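Local structure of endoglucanase (Uncultured bacterium, 3X17) at residues Y183-A188 with T272-K277; A281-A286 with V345-V350; R340-V345 with V377-L382. The protein probably cleaves internal beta-1,4-glucosidic bonds of cellulose, as a glycoside hydrolase family 9 endoglucanase that carries an Ig-like domain ahead of its (alpha/alpha)6 barrel. All blocks are in the same frame, centred on the assembly; numbering follows the deposited sequence.

Following the chain from its N-terminal Ig-like domain into the family 9 (alpha/alpha)6 barrel, interaction 1 comes first: it closes the long excursion between helix 184-200 and helix 272-288 at their N-terminal ends. Further along helix 272-288, interaction 2 opens and closes a second loop by pairing residues 281-286 with 345-350 of helix 337-351. Interaction 3 crosses it, since it starts on residues 340-345 of that same helix, shares Val345, and ends at 377-382, where helix 381-390 begins. Interaction 1 is in series with both. Together they tie four barrel helices that alternate in the chain with others, and Trp342 of interaction 3 packs on Met284 of interaction 2 and Lys277 of interaction 1.

Interaction 1: Y183-A188 with T272-K277; sequences YVTTTA and TQDTAK
Lys277 lies against Ala188 and Thr185, its side chain running across the groove between two nearly parallel helices (20° between their axes). Its CB meets Ala188 CB at 3.7 Å. Further out, CD passes Thr185 O and CE rests on the methyl CG2 of Thr185, 3.7 Å away. At the last torsion the chain bends (chi4 87°), and NZ donates to Gln273 OE1 at 2.7 Å, from above the carbonyl plane, while it forms a salt bridge with Asp339, a ligand of the nearby calcium ion. The same amide reaches Thr185 with its other end: Gln273 NE2 donates to Thr185 OG1 (3.1 Å). That hydroxyl in turn gives a very short bond of 2.5 Å to Asp274 OD1, so it is gripped on two counts. Val184 CG1 packs on the same carboxylate. An alanine in place of Gln273 would probably leave Thr185 OG1 without its amide donor and Lys277 NZ with Asp339 but without the amide acceptor. Around this buried contact, strand 243-249 brings His245 ND1 to Asp274 OD2, helix 337-351 supplies Asp339 and Trp342 beside Lys277, and helix 294-312 packs against Thr275 and Ala276.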
ATOM      1  N   TYR A 183       6.007  -7.684  11.860  1.00 31.87           N
ATOM      2  CA  TYR A 183       6.643  -6.449  12.312  1.00 30.23           C
ATOM      3  C   TYR A 183       5.552  -5.493  12.707  1.00 28.23           C
ATOM      4  O   TYR A 183       4.652  -5.234  11.921  1.00 26.84           O
ATOM      5  CB  TYR A 183       7.423  -5.826  11.168  1.00 31.02           C
ATOM      6  CG  TYR A 183       8.488  -6.689  10.576  1.00 30.44           C
ATOM      7  CD1 TYR A 183       8.183  -7.550   9.530  1.00 27.42           C
ATOM      8  CD2 TYR A 183       9.830  -6.506  10.924  1.00 29.65           C
ATOM      9  CE1 TYR A 183       9.159  -8.244   8.877  1.00 27.44           C
ATOM     10  CE2 TYR A 183      10.838  -7.188  10.252  1.00 28.25           C
ATOM     11  CZ  TYR A 183      10.496  -8.087   9.269  1.00 35.22           C
ATOM     12  OH  TYR A 183      11.477  -8.805   8.618  1.00 35.66           O
ATOM     13  N   VAL A 184       5.605  -4.985  13.926  1.00 29.42           N
ATOM     14  CA  VAL A 184       4.526  -4.133  14.397  1.00 30.04           C
ATOM     15  C   VAL A 184       4.425  -2.812  13.597  1.00 32.26           C
ATOM     16  O   VAL A 184       3.330  -2.236  13.450  1.00 31.04           O
ATOM     17  CB  VAL A 184       4.665  -3.817  15.885  1.00 30.24           C
ATOM     18  CG1 VAL A 184       3.786  -2.602  16.233  1.00 29.44           C
ATOM     19  CG2 VAL A 184       4.215  -5.013  16.716  1.00 28.32           C
ATOM     20  N   THR A 185       5.545  -2.383  13.025  1.00 29.97           N
ATOM     21  CA  THR A 185       5.666  -1.031  12.507  1.00 32.03           C
ATOM     22  C   THR A 185       4.891  -0.930  11.188  1.00 33.20           C
ATOM     23  O   THR A 185       4.171   0.035  10.953  1.00 34.29           O
ATOM     24  CB  THR A 185       7.172  -0.640  12.328  1.00 33.92           C
ATOM     25  OG1 THR A 185       7.872  -0.844  13.576  1.00 33.38           O
ATOM     26  CG2 THR A 185       7.318   0.825  11.901  1.00 30.15           C
ATOM     27  N   THR A 186       4.916  -2.003  10.404  1.00 33.31           N
ATOM     28  CA  THR A 186       4.150  -2.071   9.162  1.00 31.40           C
ATOM     29  C   THR A 186       2.738  -2.597   9.398  1.00 30.19           C
ATOM     30  O   THR A 186       1.805  -2.178   8.718  1.00 31.57           O
ATOM     31  CB  THR A 186       4.848  -2.983   8.115  1.00 31.16           C
ATOM     32  OG1 THR A 186       5.318  -4.163   8.777  1.00 31.80           O
ATOM     33  CG2 THR A 186       6.035  -2.260   7.436  1.00 30.10           C
ATOM     34  N   THR A 187       2.593  -3.561  10.306  1.00 29.64           N
ATOM     35  CA  THR A 187       1.293  -4.149  10.592  1.00 27.64           C
ATOM     36  C   THR A 187       0.315  -3.095  11.072  1.00 28.37           C
ATOM     37  O   THR A 187      -0.838  -3.093  10.654  1.00 27.98           O
ATOM     38  CB  THR A 187       1.354  -5.294  11.667  1.00 27.84           C
ATOM     39  OG1 THR A 187       2.055  -6.409  11.123  1.00 27.21           O
ATOM     40  CG2 THR A 187      -0.090  -5.807  12.046  1.00 25.93           C
ATOM     41  N   ALA A 188       0.778  -2.194  11.934  1.00 28.63           N
ATOM     42  CA  ALA A 188      -0.094  -1.175  12.491  1.00 27.12           C
ATOM     43  C   ALA A 188      -0.517  -0.138  11.444  1.00 29.15           C
ATOM     44  O   ALA A 188      -1.717   0.130  11.286  1.00 30.27           O
ATOM     45  CB  ALA A 188       0.546  -0.525  13.733  1.00 26.76           C
ATOM     46  N   THR A 272       8.633   2.879  21.517  1.00 35.61           N
ATOM     47  CA  THR A 272       7.536   3.830  21.694  1.00 34.72           C
ATOM     48  C   THR A 272       6.793   4.150  20.397  1.00 33.94           C
ATOM     49  O   THR A 272       5.587   4.304  20.437  1.00 34.83           O
ATOM     50  CB  THR A 272       7.998   5.142  22.369  1.00 32.55           C
ATOM     51  OG1 THR A 272       9.172   5.628  21.702  1.00 35.31           O
ATOM     52  CG2 THR A 272       8.333   4.881  23.830  1.00 33.59           C
ATOM     53  N   GLN A 273       7.487   4.242  19.254  1.00 32.90           N
ATOM     54  CA  GLN A 273       6.773   4.387  17.966  1.00 33.78           C
ATOM     55  C   GLN A 273       5.793   3.247  17.686  1.00 31.02           C
ATOM     56  O   GLN A 273       4.683   3.476  17.219  1.00 30.16           O
ATOM     57  CB  GLN A 273       7.721   4.631  16.766  1.00 32.29           C
ATOM     58  CG  GLN A 273       8.732   3.523  16.480  1.00 33.14           C
ATOM     59  CD  GLN A 273       8.284   2.563  15.381  1.00 37.93           C
ATOM     60  OE1 GLN A 273       7.139   2.627  14.902  1.00 35.50           O
ATOM     61  NE2 GLN A 273       9.170   1.635  15.004  1.00 30.88           N
ATOM     62  N   ASP A 274       6.211   2.015  17.960  1.00 31.13           N
ATOM     63  CA  ASP A 274       5.332   0.874  17.794  1.00 30.00           C
ATOM     64  C   ASP A 274       4.171   0.973  18.767  1.00 31.17           C
ATOM     65  O   ASP A 274       3.035   0.625  18.422  1.00 31.89           O
ATOM     66  CB  ASP A 274       6.076  -0.462  17.975  1.00 29.77           C
ATOM     67  CG  ASP A 274       7.008  -0.784  16.806  1.00 33.61           C
ATOM     68  OD1 ASP A 274       6.531  -0.784  15.648  1.00 32.75           O
ATOM     69  OD2 ASP A 274       8.211  -1.087  17.052  1.00 33.93           O
ATOM     70  N   THR A 275       4.460   1.380  20.001  1.00 30.78           N
ATOM     71  CA  THR A 275       3.428   1.466  21.013  1.00 30.90           C
ATOM     72  C   THR A 275       2.341   2.487  20.569  1.00 32.30           C
ATOM     73  O   THR A 275       1.127   2.213  20.612  1.00 30.80           O
ATOM     74  CB  THR A 275       4.063   1.845  22.380  1.00 32.09           C
ATOM     75  OG1 THR A 275       5.011   0.834  22.772  1.00 31.85           O
ATOM     76  CG2 THR A 275       3.013   1.985  23.447  1.00 30.09           C
ATOM     77  N   ALA A 276       2.797   3.609  20.023  1.00 30.72           N
ATOM     78  CA  ALA A 276       1.892   4.687  19.580  1.00 31.67           C
ATOM     79  C   ALA A 276       1.149   4.303  18.276  1.00 30.23           C
ATOM     80  O   ALA A 276      -0.063   4.482  18.176  1.00 32.82           O
ATOM     81  CB  ALA A 276       2.705   5.991  19.374  1.00 29.78           C
ATOM     82  N   LYS A 277       1.856   3.726  17.307  1.00 28.75           N
ATOM     83  CA  LYS A 277       1.190   3.189  16.115  1.00 29.80           C
ATOM     84  C   LYS A 277       0.088   2.188  16.469  1.00 31.15           C
ATOM     85  O   LYS A 277      -1.019   2.271  15.949  1.00 29.29           O
ATOM     86  CB  LYS A 277       2.164   2.518  15.159  1.00 30.35           C
ATOM     87  CG  LYS A 277       2.985   3.464  14.291  1.00 29.97           C
ATOM     88  CD  LYS A 277       4.075   2.665  13.577  1.00 26.29           C
ATOM     89  CE  LYS A 277       4.768   3.455  12.473  1.00 24.53           C
ATOM     90  NZ  LYS A 277       5.913   4.233  13.055  1.00 31.89           N
TER

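Interaction 2: A281-A286 with V345-V350; sequences AWAMAA and VELWVV
Ala283 fits its methyl against the backbone of Glu346 and Leu347, with CB 3.7 Å from both Glu346 C and Glu346 CB. The small side chain lets the helices come close, their axes 8.2 Å apart at 22°. Leu347 meets the same methyl with its CG at 4.0 Å, and Val350 CG1 lies near it as well. One turn on, Ala286 CB touches the other branch, Val350 CG2, at 4.1 Å; CG2 stands anti to the backbone N of Val350, which directs it across the groove. On the other flank Met284 and Glu346 cross obliquely. Met284 CG sits 3.4 Å from Glu346 CD, and SD lies 3.7 Å from Glu346 OE2, a thioether and methylene packed on a carboxylate without a hydrogen bond. The helices share no direct hydrogen bond here, but water 1 bridges them, donating to Ala283 O and, at 2.8 Å, to Glu346 O.

A second shell fixes these groups. Glu346 is bent at its second torsion (chi2 -59°), and its OE1 forms a salt bridge with Arg287, the residue just after 281-286, so the charge is answered by the partner helix. OE2 accepts a weak hydrogen bond from Trp342 NE1 and lies close to Asp386 OD2. Met284 is backed by Ala192 and Leu195 of helix 184-200, while Leu347 packs on Ala304 and Trp308 of helix 294-312. Two neighbouring helices running the same way, with helix 294-312 packed against both, are consistent with adjacent inner helices of the (alpha/alpha)6 barrel, here brought close at Ala283.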
ATOM      1  N   ALA A 281      -3.976   2.569  15.714  1.00 30.65           N
ATOM      2  CA  ALA A 281      -4.740   1.626  14.897  1.00 31.42           C
ATOM      3  C   ALA A 281      -5.877   1.030  15.696  1.00 30.33           C
ATOM      4  O   ALA A 281      -7.008   0.949  15.203  1.00 30.18           O
ATOM      5  CB  ALA A 281      -3.842   0.539  14.335  1.00 32.10           C
ATOM      6  N   TRP A 282      -5.592   0.668  16.944  1.00 29.94           N
ATOM      7  CA  TRP A 282      -6.610   0.153  17.853  1.00 31.01           C
ATOM      8  C   TRP A 282      -7.720   1.184  18.111  1.00 31.00           C
ATOM      9  O   TRP A 282      -8.878   0.811  18.272  1.00 31.71           O
ATOM     10  CB  TRP A 282      -6.011  -0.209  19.206  1.00 31.00           C
ATOM     11  CG  TRP A 282      -5.219  -1.462  19.222  1.00 33.73           C
ATOM     12  CD1 TRP A 282      -5.447  -2.601  18.486  1.00 29.13           C
ATOM     13  CD2 TRP A 282      -4.067  -1.728  20.031  1.00 29.75           C
ATOM     14  NE1 TRP A 282      -4.469  -3.533  18.752  1.00 33.70           N
ATOM     15  CE2 TRP A 282      -3.644  -3.047  19.737  1.00 29.88           C
ATOM     16  CE3 TRP A 282      -3.323  -0.965  20.939  1.00 27.39           C
ATOM     17  CZ2 TRP A 282      -2.524  -3.624  20.337  1.00 32.10           C
ATOM     18  CZ3 TRP A 282      -2.186  -1.540  21.526  1.00 28.44           C
ATOM     19  CH2 TRP A 282      -1.819  -2.854  21.244  1.00 27.57           C
ATOM     20  N   ALA A 283      -7.346   2.433  18.358  1.00 30.22           N
ATOM     21  CA  ALA A 283      -8.369   3.474  18.588  1.00 30.36           C
ATOM     22  C   ALA A 283      -9.233   3.692  17.342  1.00 28.50           C
ATOM     23  O   ALA A 283     -10.438   3.903  17.445  1.00 29.40           O
ATOM     24  CB  ALA A 283      -7.740   4.775  19.027  1.00 28.36           C
ATOM     25  N   MET A 284      -8.615   3.686  16.160  1.00 30.69           N
ATOM     26  CA  MET A 284      -9.394   3.607  14.926  1.00 31.83           C
ATOM     27  C   MET A 284     -10.380   2.435  14.892  1.00 31.77           C
ATOM     28  O   MET A 284     -11.484   2.577  14.410  1.00 31.41           O
ATOM     29  CB  MET A 284      -8.487   3.569  13.699  1.00 29.31           C
ATOM     30  CG  MET A 284      -7.872   4.907  13.386  1.00 35.82           C
ATOM     31  SD  MET A 284      -6.592   4.744  12.132  1.00 35.73           S
ATOM     32  CE  MET A 284      -7.622   4.698  10.659  1.00 33.65           C
ATOM     33  N   ALA A 285      -9.932   1.247  15.277  1.00 33.57           N
ATOM     34  CA  ALA A 285     -10.780   0.058  15.172  1.00 32.96           C
ATOM     35  C   ALA A 285     -11.925   0.179  16.161  1.00 33.60           C
ATOM     36  O   ALA A 285     -13.029  -0.333  15.917  1.00 31.20           O
ATOM     37  CB  ALA A 285      -9.973  -1.212  15.456  1.00 32.13           C
ATOM     38  N   ALA A 286     -11.640   0.803  17.302  1.00 32.31           N
ATOM     39  CA  ALA A 286     -12.668   1.008  18.317  1.00 35.40           C
ATOM     40  C   ALA A 286     -13.835   1.807  17.723  1.00 36.16           C
ATOM     41  O   ALA A 286     -14.992   1.528  18.017  1.00 38.20           O
ATOM     42  CB  ALA A 286     -12.085   1.716  19.540  1.00 31.23           C
ATOM     43  N   VAL A 345      -4.674  11.871  18.233  1.00 31.57           N
ATOM     44  CA  VAL A 345      -5.859  12.175  17.416  1.00 31.04           C
ATOM     45  C   VAL A 345      -6.890  11.061  17.508  1.00 29.61           C
ATOM     46  O   VAL A 345      -8.041  11.315  17.851  1.00 30.14           O
ATOM     47  CB  VAL A 345      -5.475  12.423  15.926  1.00 30.15           C
ATOM     48  CG1 VAL A 345      -6.726  12.483  15.044  1.00 31.68           C
ATOM     49  CG2 VAL A 345      -4.677  13.730  15.808  1.00 29.23           C
ATOM     50  N   GLU A 346      -6.483   9.825  17.202  1.00 29.38           N
ATOM     51  CA  GLU A 346      -7.440   8.697  17.143  1.00 30.74           C
ATOM     52  C   GLU A 346      -8.109   8.422  18.503  1.00 32.38           C
ATOM     53  O   GLU A 346      -9.309   8.157  18.586  1.00 32.69           O
ATOM     54  CB  GLU A 346      -6.764   7.433  16.614  1.00 31.26           C
ATOM     55  CG  GLU A 346      -6.068   7.631  15.271  1.00 29.25           C
ATOM     56  CD  GLU A 346      -7.013   8.097  14.151  1.00 36.39           C
ATOM     57  OE1 GLU A 346      -8.249   8.149  14.358  1.00 36.44           O
ATOM     58  OE2 GLU A 346      -6.524   8.328  13.029  1.00 32.91           O
ATOM     59  N   LEU A 347      -7.336   8.523  19.574  1.00 34.08           N
ATOM     60  CA  LEU A 347      -7.896   8.365  20.903  1.00 36.08           C
ATOM     61  C   LEU A 347      -8.859   9.510  21.240  1.00 35.85           C
ATOM     62  O   LEU A 347      -9.907   9.278  21.840  1.00 36.00           O
ATOM     63  CB  LEU A 347      -6.779   8.252  21.958  1.00 35.09           C
ATOM     64  CG  LEU A 347      -6.247   6.808  22.088  1.00 34.53           C
ATOM     65  CD1 LEU A 347      -4.848   6.763  22.707  1.00 28.27           C
ATOM     66  CD2 LEU A 347      -7.237   5.987  22.905  1.00 36.49           C
ATOM     67  N   TRP A 348      -8.446  10.741  20.932  1.00 36.37           N
ATOM     68  CA  TRP A 348      -9.325  11.907  21.063  1.00 38.61           C
ATOM     69  C   TRP A 348     -10.646  11.722  20.314  1.00 38.56           C
ATOM     70  O   TRP A 348     -11.717  12.047  20.840  1.00 40.74           O
ATOM     71  CB  TRP A 348      -8.635  13.186  20.573  1.00 36.90           C
ATOM     72  CG  TRP A 348      -9.547  14.383  20.682  1.00 44.05           C
ATOM     73  CD1 TRP A 348     -10.177  14.836  21.822  1.00 44.75           C
ATOM     74  CD2 TRP A 348     -10.040  15.189  19.611  1.00 42.00           C
ATOM     75  NE1 TRP A 348     -10.995  15.895  21.525  1.00 46.50           N
ATOM     76  CE2 TRP A 348     -10.945  16.127  20.175  1.00 44.55           C
ATOM     77  CE3 TRP A 348      -9.764  15.256  18.245  1.00 43.20           C
ATOM     78  CZ2 TRP A 348     -11.570  17.108  19.417  1.00 41.56           C
ATOM     79  CZ3 TRP A 348     -10.403  16.223  17.486  1.00 45.00           C
ATOM     80  CH2 TRP A 348     -11.295  17.134  18.072  1.00 44.96           C
ATOM     81  N   VAL A 349     -10.560  11.189  19.092  1.00 38.35           N
ATOM     82  CA  VAL A 349     -11.722  11.085  18.206  1.00 36.00           C
ATOM     83  C   VAL A 349     -12.740  10.127  18.776  1.00 36.41           C
ATOM     84  O   VAL A 349     -13.939  10.417  18.735  1.00 37.33           O
ATOM     85  CB  VAL A 349     -11.353  10.613  16.767  1.00 36.73           C
ATOM     86  CG1 VAL A 349     -12.608  10.173  16.017  1.00 36.31           C
ATOM     87  CG2 VAL A 349     -10.636  11.703  15.998  1.00 34.82           C
ATOM     88  N   VAL A 350     -12.293   8.980  19.297  1.00 33.90           N
ATOM     89  CA  VAL A 350     -13.245   7.967  19.825  1.00 32.33           C
ATOM     90  C   VAL A 350     -13.694   8.194  21.290  1.00 34.77           C
ATOM     91  O   VAL A 350     -14.794   7.773  21.681  1.00 35.85           O
ATOM     92  CB  VAL A 350     -12.704   6.511  19.626  1.00 32.26           C
ATOM     93  CG1 VAL A 350     -11.449   6.250  20.466  1.00 28.82           C
ATOM     94  CG2 VAL A 350     -13.803   5.448  19.866  1.00 31.67           C
TER
HETATM   95  O   HOH W   1     -10.970   6.746  16.772  1.00 35.76           O

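Interaction 3: R340-V345 with V377-L382; sequences RFWAAV and VNPAAL. With CA (calcium ion), chain E.
Trp342 and Phe341 turn their rings toward the loop that leads into helix 381-390, within the (alpha/alpha)6 barrel. The indole has Pro379 over one face, offset toward the rim: Pro379 CB stands 3.5 Å above the plane, and Pro379 CG is 3.3 Å from Trp342 CE3. The two side chains cross at about a right angle, and CB and CG of the pyrrolidine lie by CE3 and CZ3 of the six-membered ring, close apolar packing consistent with a CH-pi contact. Leu382 instead lies alongside Trp342, pointing the same way. Its CB approaches Trp342 NE1 at 3.6 Å, and its CD1 reaches Trp342 CZ2 at the same distance, so proline and leucine take different parts of the indole. The Phe341 ring, from the same helix, has Val345 CG2 over one face, offset toward the rim. Ala380 O comes to its edge, in plane, 3.7 Å from Phe341 CE2, and Ala380 CB packs on Phe341 CD2. Both aromatic side chains have CG anti to the backbone N (Trp342 chi1 173°, Phe341 chi1 169°); from there the Phe341 ring meets Ala380, and the indole meets Pro379 and Leu382.

Beyond the segments, Lys277, Ala280 and Met284 of helix 272-288 pack on Trp342, and the Phe341 ring meets Tyr384 and Met363. The loop itself is shaped by an Asx turn: Asn378 OD1 accepts from Ala380 N at 2.9 Å, with an N-H...O angle of 160°, which helps hold Pro379 and Ala380 against the rings. Just before it, the chain joins a calcium site that also uses Asp333, Asp335, Asp338 and Asp339, and there the calcium ion takes Val377 O at 2.4 Å and water 2 at 2.5 Å.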
ATOM      1  N   ARG A 340       3.050   9.488  17.970  1.00 33.64           N
ATOM      2  CA  ARG A 340       2.257   9.942  19.136  1.00 31.93           C
ATOM      3  C   ARG A 340       1.137  10.906  18.753  1.00 31.77           C
ATOM      4  O   ARG A 340       0.015  10.803  19.260  1.00 31.67           O
ATOM      5  CB  ARG A 340       3.122  10.585  20.226  1.00 31.72           C
ATOM      6  CG  ARG A 340       4.158   9.676  20.839  1.00 32.88           C
ATOM      7  CD  ARG A 340       5.032  10.457  21.845  1.00 34.61           C
ATOM      8  NE  ARG A 340       6.138   9.657  22.360  1.00 40.01           N
ATOM      9  CZ  ARG A 340       6.308   9.321  23.638  1.00 38.41           C
ATOM     10  NH1 ARG A 340       5.444   9.706  24.561  1.00 31.15           N
ATOM     11  NH2 ARG A 340       7.356   8.590  23.988  1.00 40.92           N
ATOM     12  N   PHE A 341       1.439  11.865  17.882  1.00 32.63           N
ATOM     13  CA  PHE A 341       0.392  12.754  17.351  1.00 33.07           C
ATOM     14  C   PHE A 341      -0.790  11.914  16.841  1.00 34.59           C
ATOM     15  O   PHE A 341      -1.953  12.112  17.250  1.00 34.06           O
ATOM     16  CB  PHE A 341       0.976  13.610  16.217  1.00 34.40           C
ATOM     17  CG  PHE A 341      -0.057  14.378  15.417  1.00 38.68           C
ATOM     18  CD1 PHE A 341      -0.550  15.590  15.881  1.00 34.65           C
ATOM     19  CD2 PHE A 341      -0.534  13.880  14.206  1.00 35.63           C
ATOM     20  CE1 PHE A 341      -1.461  16.326  15.135  1.00 36.12           C
ATOM     21  CE2 PHE A 341      -1.431  14.619  13.442  1.00 39.01           C
ATOM     22  CZ  PHE A 341      -1.936  15.823  13.945  1.00 41.68           C
ATOM     23  N   TRP A 342      -0.482  10.940  15.979  1.00 34.25           N
ATOM     24  CA  TRP A 342      -1.532  10.133  15.343  1.00 31.30           C
ATOM     25  C   TRP A 342      -2.346   9.373  16.382  1.00 30.97           C
ATOM     26  O   TRP A 342      -3.567   9.355  16.344  1.00 30.81           O
ATOM     27  CB  TRP A 342      -0.913   9.183  14.325  1.00 30.16           C
ATOM     28  CG  TRP A 342      -1.876   8.197  13.738  1.00 29.88           C
ATOM     29  CD1 TRP A 342      -3.155   8.437  13.335  1.00 28.92           C
ATOM     30  CD2 TRP A 342      -1.560   6.871  13.307  1.00 30.31           C
ATOM     31  NE1 TRP A 342      -3.691   7.309  12.755  1.00 31.34           N
ATOM     32  CE2 TRP A 342      -2.728   6.332  12.723  1.00 32.91           C
ATOM     33  CE3 TRP A 342      -0.426   6.055  13.437  1.00 25.58           C
ATOM     34  CZ2 TRP A 342      -2.815   4.988  12.320  1.00 30.89           C
ATOM     35  CZ3 TRP A 342      -0.519   4.713  13.062  1.00 31.72           C
ATOM     36  CH2 TRP A 342      -1.700   4.204  12.482  1.00 35.44           C
ATOM     37  N   ALA A 343      -1.657   8.780  17.348  1.00 31.16           N
ATOM     38  CA  ALA A 343      -2.341   8.081  18.428  1.00 31.95           C
ATOM     39  C   ALA A 343      -3.222   9.032  19.237  1.00 31.24           C
ATOM     40  O   ALA A 343      -4.381   8.715  19.522  1.00 31.59           O
ATOM     41  CB  ALA A 343      -1.316   7.346  19.333  1.00 29.44           C
ATOM     42  N   ALA A 344      -2.678  10.191  19.607  1.00 30.82           N
ATOM     43  CA  ALA A 344      -3.491  11.235  20.267  1.00 32.61           C
ATOM     44  C   ALA A 344      -4.778  11.600  19.526  1.00 30.77           C
ATOM     45  O   ALA A 344      -5.856  11.616  20.118  1.00 33.67           O
ATOM     46  CB  ALA A 344      -2.656  12.495  20.583  1.00 29.68           C
ATOM     47  N   VAL A 345      -4.674  11.871  18.233  1.00 31.57           N
ATOM     48  CA  VAL A 345      -5.859  12.175  17.416  1.00 31.04           C
ATOM     49  C   VAL A 345      -6.890  11.061  17.508  1.00 29.61           C
ATOM     50  O   VAL A 345      -8.041  11.315  17.851  1.00 30.14           O
ATOM     51  CB  VAL A 345      -5.475  12.423  15.926  1.00 30.15           C
ATOM     52  CG1 VAL A 345      -6.726  12.483  15.044  1.00 31.68           C
ATOM     53  CG2 VAL A 345      -4.677  13.730  15.808  1.00 29.23           C
ATOM     54  N   VAL A 377       7.307   5.141   8.582  1.00 31.41           N
ATOM     55  CA  VAL A 377       8.077   6.174   9.291  1.00 31.99           C
ATOM     56  C   VAL A 377       7.146   7.240   9.878  1.00 32.15           C
ATOM     57  O   VAL A 377       7.155   7.504  11.095  1.00 29.62           O
ATOM     58  CB  VAL A 377       9.114   6.825   8.365  1.00 32.52           C
ATOM     59  CG1 VAL A 377       9.808   7.987   9.057  1.00 35.39           C
ATOM     60  CG2 VAL A 377      10.164   5.782   7.914  1.00 34.61           C
ATOM     61  N   ASN A 378       6.322   7.821   8.998  1.00 32.46           N
ATOM     62  CA  ASN A 378       5.429   8.925   9.354  1.00 31.26           C
ATOM     63  C   ASN A 378       3.998   8.628   8.909  1.00 29.22           C
ATOM     64  O   ASN A 378       3.695   8.637   7.731  1.00 28.86           O
ATOM     65  CB  ASN A 378       5.913  10.215   8.694  1.00 34.60           C
ATOM     66  CG  ASN A 378       5.066  11.403   9.052  1.00 28.41           C
ATOM     67  OD1 ASN A 378       3.994  11.270   9.635  1.00 30.97           O
ATOM     68  ND2 ASN A 378       5.521  12.572   8.653  1.00 26.22           N
ATOM     69  N   PRO A 379       3.149   8.232   9.846  1.00 31.69           N
ATOM     70  CA  PRO A 379       1.761   7.907   9.534  1.00 30.17           C
ATOM     71  C   PRO A 379       0.816   9.101   9.811  1.00 31.44           C
ATOM     72  O   PRO A 379      -0.413   8.952   9.779  1.00 28.53           O
ATOM     73  CB  PRO A 379       1.467   6.778  10.521  1.00 29.63           C
ATOM     74  CG  PRO A 379       2.210   7.158  11.708  1.00 32.15           C
ATOM     75  CD  PRO A 379       3.526   7.763  11.192  1.00 31.43           C
ATOM     76  N   ALA A 380       1.378  10.254  10.160  1.00 29.56           N
ATOM     77  CA  ALA A 380       0.571  11.302  10.759  1.00 31.73           C
ATOM     78  C   ALA A 380      -0.503  11.917   9.827  1.00 31.43           C
ATOM     79  O   ALA A 380      -1.412  12.566  10.317  1.00 29.74           O
ATOM     80  CB  ALA A 380       1.464  12.408  11.374  1.00 30.58           C
ATOM     81  N   ALA A 381      -0.427  11.681   8.512  1.00 30.31           N
ATOM     82  CA  ALA A 381      -1.467  12.205   7.617  1.00 30.99           C
ATOM     83  C   ALA A 381      -2.839  11.666   7.992  1.00 33.51           C
ATOM     84  O   ALA A 381      -3.858  12.347   7.789  1.00 34.53           O
ATOM     85  CB  ALA A 381      -1.161  11.880   6.171  1.00 31.59           C
ATOM     86  N   LEU A 382      -2.884  10.427   8.478  1.00 30.17           N
ATOM     87  CA  LEU A 382      -4.145   9.850   8.947  1.00 33.72           C
ATOM     88  C   LEU A 382      -4.687  10.632  10.150  1.00 32.70           C
ATOM     89  O   LEU A 382      -5.896  10.753  10.360  1.00 33.18           O
ATOM     90  CB  LEU A 382      -3.950   8.384   9.335  1.00 31.43           C
ATOM     91  CG  LEU A 382      -3.541   7.375   8.245  1.00 37.08           C
ATOM     92  CD1 LEU A 382      -3.221   5.984   8.840  1.00 37.26           C
ATOM     93  CD2 LEU A 382      -4.597   7.226   7.145  1.00 35.87           C
TER
HETATM   94 CA    CA E 603       7.815   7.982  13.365  1.00 33.60          CA
HETATM   95  O   HOH W   2       8.952   9.834  12.151  1.00 30.43           O